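PDB 1YOZ: hypothetical protein AF0941 from Archaeoglobus fulgidus, which is of unknown function, an all-helical member of the AF0941-like family that assembles as a pair of identical subunits. Local coordinates for residues L4-F9 and E44-L49; T69-Q74 and E104-I109. All blocks are in the same frame, centred on the assembly; numbering follows the deposited sequence.

Contact 1: residues L4-F9 and E44-L49; sequences LYINSF and EEILNL
Ile6 reaches out from the extended chain ahead of helix 8-18 and lays its side chain on three residues of helix 32-51. Its CD1 touches Glu45 CG at 3.6 Å, the two side chains crossing at about a right angle, and lies 3.7 Å from Leu49 CD1. Farther back, Ile6 CB faces Ile46 CG1 at 4.0 Å. CG1 of Ile6 stands anti to the carbonyl carbon (chi1 -67°), and CD1 continues nearly extended from it toward the helix. Leu4 adds a further apolar contact: its CD1 meets Leu49 CD1 at 3.4 Å, tighter than usual for two methyls. Because the chain is extended, Leu4 and Ile6 face the helix while Tyr5 and Asn7 turn to the other side. There Asn7 ND2 donates a nearly straight hydrogen bond (167°) to Tyr5 OH, 2.9 Å away and in the amide plane, and Asn7 OD1 caps Leu10 N as helix 8-18 begins. Hydrogen bonds from Leu4 N to Glu59 OE1 and from Ile6 N to Asn63 OD1 tie the chain to helix 57-73, and Ser8 OG bonds Asp42 OD1 of helix 32-51. Met3 of the second subunit packs on Leu4, Ile6 and Leu49. No hydrogen bond joins the two segments, consistent with a contact made mainly by apolar fit; Glu45 lays CG and CD against Ile6 CD1 while its OE2 is hydrogen-bonded to His2 of the second subunit.

Contact 2: residues T69-Q74 and E104-I109; sequences TYVVSQ and EIALYI
Two nearly antiparallel helices of the all-helical fold meet here, 57-73 near its C-terminal end and 99-113 in its middle, with segment axes 8.9 Å apart at closest approach and a signed crossing angle of -162°. Val71 makes three of the four residue contacts, its CB directed at the facing helix and both methyls engaged. CG1, anti to the backbone N (chi1 165°), lies 3.7 Å from Ile105 CG2 and equally near the backbone N of Ala106. CG2 is also in touch with Ile105 CG2 and reaches Ile109 CD1 at 3.8 Å, one turn farther along. The side chains of Val71 and Ile105 cross at about a right angle, and the single CG2 methyl of Ile105 meets both branches of the valine. Next to this group, Val72 brings CG1 to 3.5 Å from Ala106 CB, a tight methyl pair at the more exposed margin. The small Ala106 stands where the backbones come closest, its CA 5.9 Å from Val71 CA, and Val71 CG1 can therefore approach the main chain of helix 99-113. An alanine in place of Val71 would probably open a gap beside Ile105 CG2 and take from Ile109 CD1 the methyl it meets on Val71. Helix 32-51 packs alongside, with Phe39 on Val71 and Phe36 on Ile105, while Ile109 also rests on Leu67 and Lys68 within helix 57-73. Near-antiparallel helices joined by aliphatic side chains, with helix 32-51 against the pair, are the packing of an all-helical bundle.

Both contacts are largely buried and apolar, without a hydrogen bond between their segments, yet they join different elements. Contact 1 lays an extended N-terminal chain on helix 32-51 beside the second subunit, whereas contact 2 pairs two helices within one subunit and runs out to an exposed edge at Val72. Polar groups gather around contact 1, where the loop backbone and Glu45 find partners beyond the segments; the side chains that meet in contact 2 are all aliphatic. Their centres lie about 14 Å apart. Tyr70, on segment 69-74 but not touching 104-109, packs against segment 4-9: Asn7 ND2 approaches Tyr70 CG at 3.3 Å. Helix 32-51 serves both, through Ile46 and Leu49 in contact 1 and through Phe36 and Phe39 beside contact 2.

Contact 1: residues L4-F9 and E44-L49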
# COMPACT_ATOMS: atom_id res chain seq x y z
N LEU B 4 -4.33 7.60 -5.96
CA LEU B 4 -4.74 6.38 -6.60
C LEU B 4 -3.85 5.22 -6.26
O LEU B 4 -2.61 5.32 -6.32
CB LEU B 4 -4.84 6.58 -8.15
CG LEU B 4 -5.25 5.41 -9.05
CD1 LEU B 4 -6.71 4.88 -8.92
CD2 LEU B 4 -4.94 5.72 -10.55
N TYR B 5 -4.47 4.11 -5.90
CA TYR B 5 -3.71 2.86 -5.69
C TYR B 5 -4.66 1.71 -5.77
O TYR B 5 -5.23 1.26 -4.75
CB TYR B 5 -2.95 2.85 -4.34
CG TYR B 5 -2.19 1.56 -4.03
CD1 TYR B 5 -2.34 0.88 -2.81
CD2 TYR B 5 -1.30 1.01 -4.94
CE1 TYR B 5 -1.59 -0.24 -2.50
CE2 TYR B 5 -0.55 -0.13 -4.66
CZ TYR B 5 -0.69 -0.75 -3.45
OH TYR B 5 0.00 -1.91 -3.22
N ILE B 6 -4.87 1.25 -7.00
CA ILE B 6 -5.51 -0.00 -7.28
C ILE B 6 -4.56 -1.19 -6.99
O ILE B 6 -3.40 -1.19 -7.40
CB ILE B 6 -6.03 -0.03 -8.77
CG1 ILE B 6 -7.17 0.99 -8.96
CG2 ILE B 6 -6.46 -1.41 -9.16
CD1 ILE B 6 -7.60 1.27 -10.45
N ASN B 7 -5.05 -2.20 -6.25
CA ASN B 7 -4.37 -3.45 -6.01
C ASN B 7 -5.41 -4.43 -5.51
O ASN B 7 -5.79 -4.41 -4.32
CB ASN B 7 -3.23 -3.27 -4.96
CG ASN B 7 -2.42 -4.51 -4.77
OD1 ASN B 7 -2.87 -5.61 -5.07
ND2 ASN B 7 -1.24 -4.37 -4.16
N SER B 8 -5.90 -5.24 -6.45
CA SER B 8 -6.98 -6.19 -6.23
C SER B 8 -6.55 -7.30 -5.30
O SER B 8 -7.34 -7.71 -4.46
CB SER B 8 -7.43 -6.76 -7.58
OG SER B 8 -8.09 -5.70 -8.31
N PHE B 9 -5.30 -7.74 -5.42
CA PHE B 9 -4.84 -8.83 -4.54
C PHE B 9 -4.84 -8.38 -3.09
O PHE B 9 -5.38 -9.08 -2.18
CB PHE B 9 -3.47 -9.36 -4.93
CG PHE B 9 -3.01 -10.50 -4.07
CD1 PHE B 9 -3.37 -11.81 -4.39
CD2 PHE B 9 -2.23 -10.27 -2.94
CE1 PHE B 9 -2.98 -12.88 -3.57
CE2 PHE B 9 -1.84 -11.32 -2.11
CZ PHE B 9 -2.20 -12.62 -2.43
N GLU B 44 -4.40 -2.92 -16.49
CA GLU B 44 -5.37 -2.46 -17.51
C GLU B 44 -6.35 -1.48 -16.92
O GLU B 44 -6.60 -0.47 -17.53
CB GLU B 44 -6.12 -3.62 -18.16
CG GLU B 44 -7.23 -3.10 -19.17
CD GLU B 44 -7.92 -4.24 -19.85
OE1 GLU B 44 -8.54 -5.06 -19.11
OE2 GLU B 44 -7.82 -4.30 -21.11
N GLU B 45 -6.91 -1.75 -15.72
CA GLU B 45 -7.82 -0.75 -15.10
C GLU B 45 -7.12 0.59 -14.92
O GLU B 45 -7.67 1.68 -15.24
CB GLU B 45 -8.38 -1.24 -13.73
CG GLU B 45 -9.34 -0.26 -13.15
CD GLU B 45 -10.16 -0.77 -11.95
OE1 GLU B 45 -9.94 -1.92 -11.46
OE2 GLU B 45 -11.03 0.01 -11.49
N ILE B 46 -5.88 0.51 -14.40
CA ILE B 46 -5.07 1.71 -14.15
C ILE B 46 -4.80 2.47 -15.46
O ILE B 46 -5.00 3.70 -15.59
CB ILE B 46 -3.71 1.31 -13.48
CG1 ILE B 46 -3.97 0.71 -12.07
CG2 ILE B 46 -2.74 2.49 -13.41
CD1 ILE B 46 -2.87 -0.21 -11.56
N LEU B 47 -4.33 1.72 -16.44
CA LEU B 47 -4.12 2.32 -17.76
C LEU B 47 -5.39 3.00 -18.27
O LEU B 47 -5.30 4.13 -18.72
CB LEU B 47 -3.54 1.31 -18.74
CG LEU B 47 -2.00 1.25 -18.76
CD1 LEU B 47 -1.57 0.12 -19.65
CD2 LEU B 47 -1.41 2.55 -19.27
N ASN B 48 -6.56 2.37 -18.11
CA ASN B 48 -7.84 2.99 -18.54
C ASN B 48 -8.32 4.24 -17.81
O ASN B 48 -8.97 5.12 -18.42
CB ASN B 48 -8.96 1.94 -18.64
CG ASN B 48 -8.73 0.97 -19.76
OD1 ASN B 48 -7.88 1.21 -20.63
ND2 ASN B 48 -9.47 -0.14 -19.76
N LEU B 49 -8.01 4.36 -16.51
CA LEU B 49 -8.21 5.62 -15.80
C LEU B 49 -7.41 6.77 -16.41
O LEU B 49 -7.85 7.95 -16.48
CB LEU B 49 -7.79 5.45 -14.33
CG LEU B 49 -8.66 4.52 -13.50
CD1 LEU B 49 -8.15 4.56 -12.00
CD2 LEU B 49 -10.05 4.98 -13.53

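Contact 2: residues T69-Q74 and E104-I109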
# COMPACT_ATOMS: atom_id res chain seq x y z
N THR B 69 6.53 -2.16 -6.64
CA THR B 69 7.13 -2.41 -5.29
C THR B 69 6.34 -3.35 -4.38
O THR B 69 6.93 -4.12 -3.60
CB THR B 69 7.61 -1.06 -4.60
OG1 THR B 69 6.51 -0.17 -4.45
CG2 THR B 69 8.53 -0.35 -5.52
N TYR B 70 5.00 -3.37 -4.48
CA TYR B 70 4.20 -4.35 -3.74
C TYR B 70 4.55 -5.73 -4.22
O TYR B 70 4.73 -6.64 -3.41
CB TYR B 70 2.68 -4.16 -3.96
CG TYR B 70 1.84 -5.19 -3.22
CD1 TYR B 70 1.43 -4.97 -1.89
CD2 TYR B 70 1.45 -6.38 -3.82
CE1 TYR B 70 0.65 -5.91 -1.21
CE2 TYR B 70 0.69 -7.33 -3.11
CZ TYR B 70 0.29 -7.08 -1.82
OH TYR B 70 -0.42 -8.00 -1.10
N VAL B 71 4.63 -5.91 -5.54
CA VAL B 71 4.87 -7.27 -6.04
C VAL B 71 6.29 -7.74 -5.61
O VAL B 71 6.46 -8.83 -5.06
CB VAL B 71 4.64 -7.37 -7.53
CG1 VAL B 71 5.22 -8.67 -8.13
CG2 VAL B 71 3.12 -7.30 -7.78
N VAL B 72 7.28 -6.91 -5.88
CA VAL B 72 8.64 -7.37 -5.54
C VAL B 72 8.90 -7.62 -4.05
O VAL B 72 9.70 -8.50 -3.73
CB VAL B 72 9.75 -6.50 -6.17
CG1 VAL B 72 9.49 -6.23 -7.65
CG2 VAL B 72 9.89 -5.22 -5.41
N SER B 73 8.22 -6.89 -3.16
CA SER B 73 8.58 -6.78 -1.73
C SER B 73 7.51 -7.21 -0.72
O SER B 73 7.86 -7.43 0.43
CB SER B 73 8.97 -5.35 -1.36
OG SER B 73 10.11 -4.89 -2.08
N GLN B 74 6.23 -7.27 -1.10
CA GLN B 74 5.18 -7.60 -0.15
C GLN B 74 4.35 -8.79 -0.57
O GLN B 74 3.73 -9.43 0.27
CB GLN B 74 4.21 -6.43 0.07
CG GLN B 74 4.72 -5.26 0.88
CD GLN B 74 5.08 -5.67 2.31
OE1 GLN B 74 4.24 -6.21 3.06
NE2 GLN B 74 6.32 -5.40 2.70
N GLU B 104 8.10 -12.52 -12.75
CA GLU B 104 7.43 -12.25 -14.04
C GLU B 104 6.31 -11.21 -13.91
O GLU B 104 6.06 -10.49 -14.85
CB GLU B 104 6.84 -13.51 -14.66
CG GLU B 104 7.86 -14.45 -15.30
CD GLU B 104 7.44 -15.91 -15.19
OE1 GLU B 104 6.21 -16.19 -15.18
OE2 GLU B 104 8.35 -16.78 -15.13
N ILE B 105 5.62 -11.19 -12.77
CA ILE B 105 4.55 -10.16 -12.52
C ILE B 105 5.21 -8.76 -12.46
O ILE B 105 4.78 -7.83 -13.13
CB ILE B 105 3.78 -10.47 -11.22
CG1 ILE B 105 2.95 -11.77 -11.35
CG2 ILE B 105 2.81 -9.37 -10.88
CD1 ILE B 105 2.49 -12.34 -9.97
N ALA B 106 6.29 -8.64 -11.67
CA ALA B 106 7.01 -7.34 -11.54
C ALA B 106 7.44 -6.86 -12.89
O ALA B 106 7.27 -5.69 -13.26
CB ALA B 106 8.23 -7.48 -10.65
N LEU B 107 8.05 -7.79 -13.62
CA LEU B 107 8.56 -7.50 -14.94
C LEU B 107 7.42 -7.10 -15.89
O LEU B 107 7.57 -6.19 -16.69
CB LEU B 107 9.36 -8.72 -15.47
CG LEU B 107 10.84 -8.82 -15.03
CD1 LEU B 107 11.47 -10.15 -15.55
CD2 LEU B 107 11.66 -7.61 -15.45
N TYR B 108 6.29 -7.80 -15.80
CA TYR B 108 5.08 -7.40 -16.58
C TYR B 108 4.62 -5.96 -16.26
O TYR B 108 4.25 -5.19 -17.16
CB TYR B 108 3.91 -8.39 -16.35
CG TYR B 108 2.66 -8.05 -17.13
CD1 TYR B 108 2.37 -8.71 -18.33
CD2 TYR B 108 1.78 -7.07 -16.68
CE1 TYR B 108 1.24 -8.39 -19.07
CE2 TYR B 108 0.64 -6.74 -17.40
CZ TYR B 108 0.36 -7.41 -18.59
OH TYR B 108 -0.79 -7.07 -19.33
N ILE B 109 4.61 -5.60 -14.99
CA ILE B 109 4.19 -4.22 -14.58
C ILE B 109 5.20 -3.22 -15.13
O ILE B 109 4.87 -2.12 -15.65
CB ILE B 109 4.08 -4.09 -13.01
CG1 ILE B 109 2.89 -4.93 -12.46
CG2 ILE B 109 3.98 -2.63 -12.59
CD1 ILE B 109 2.94 -5.27 -10.98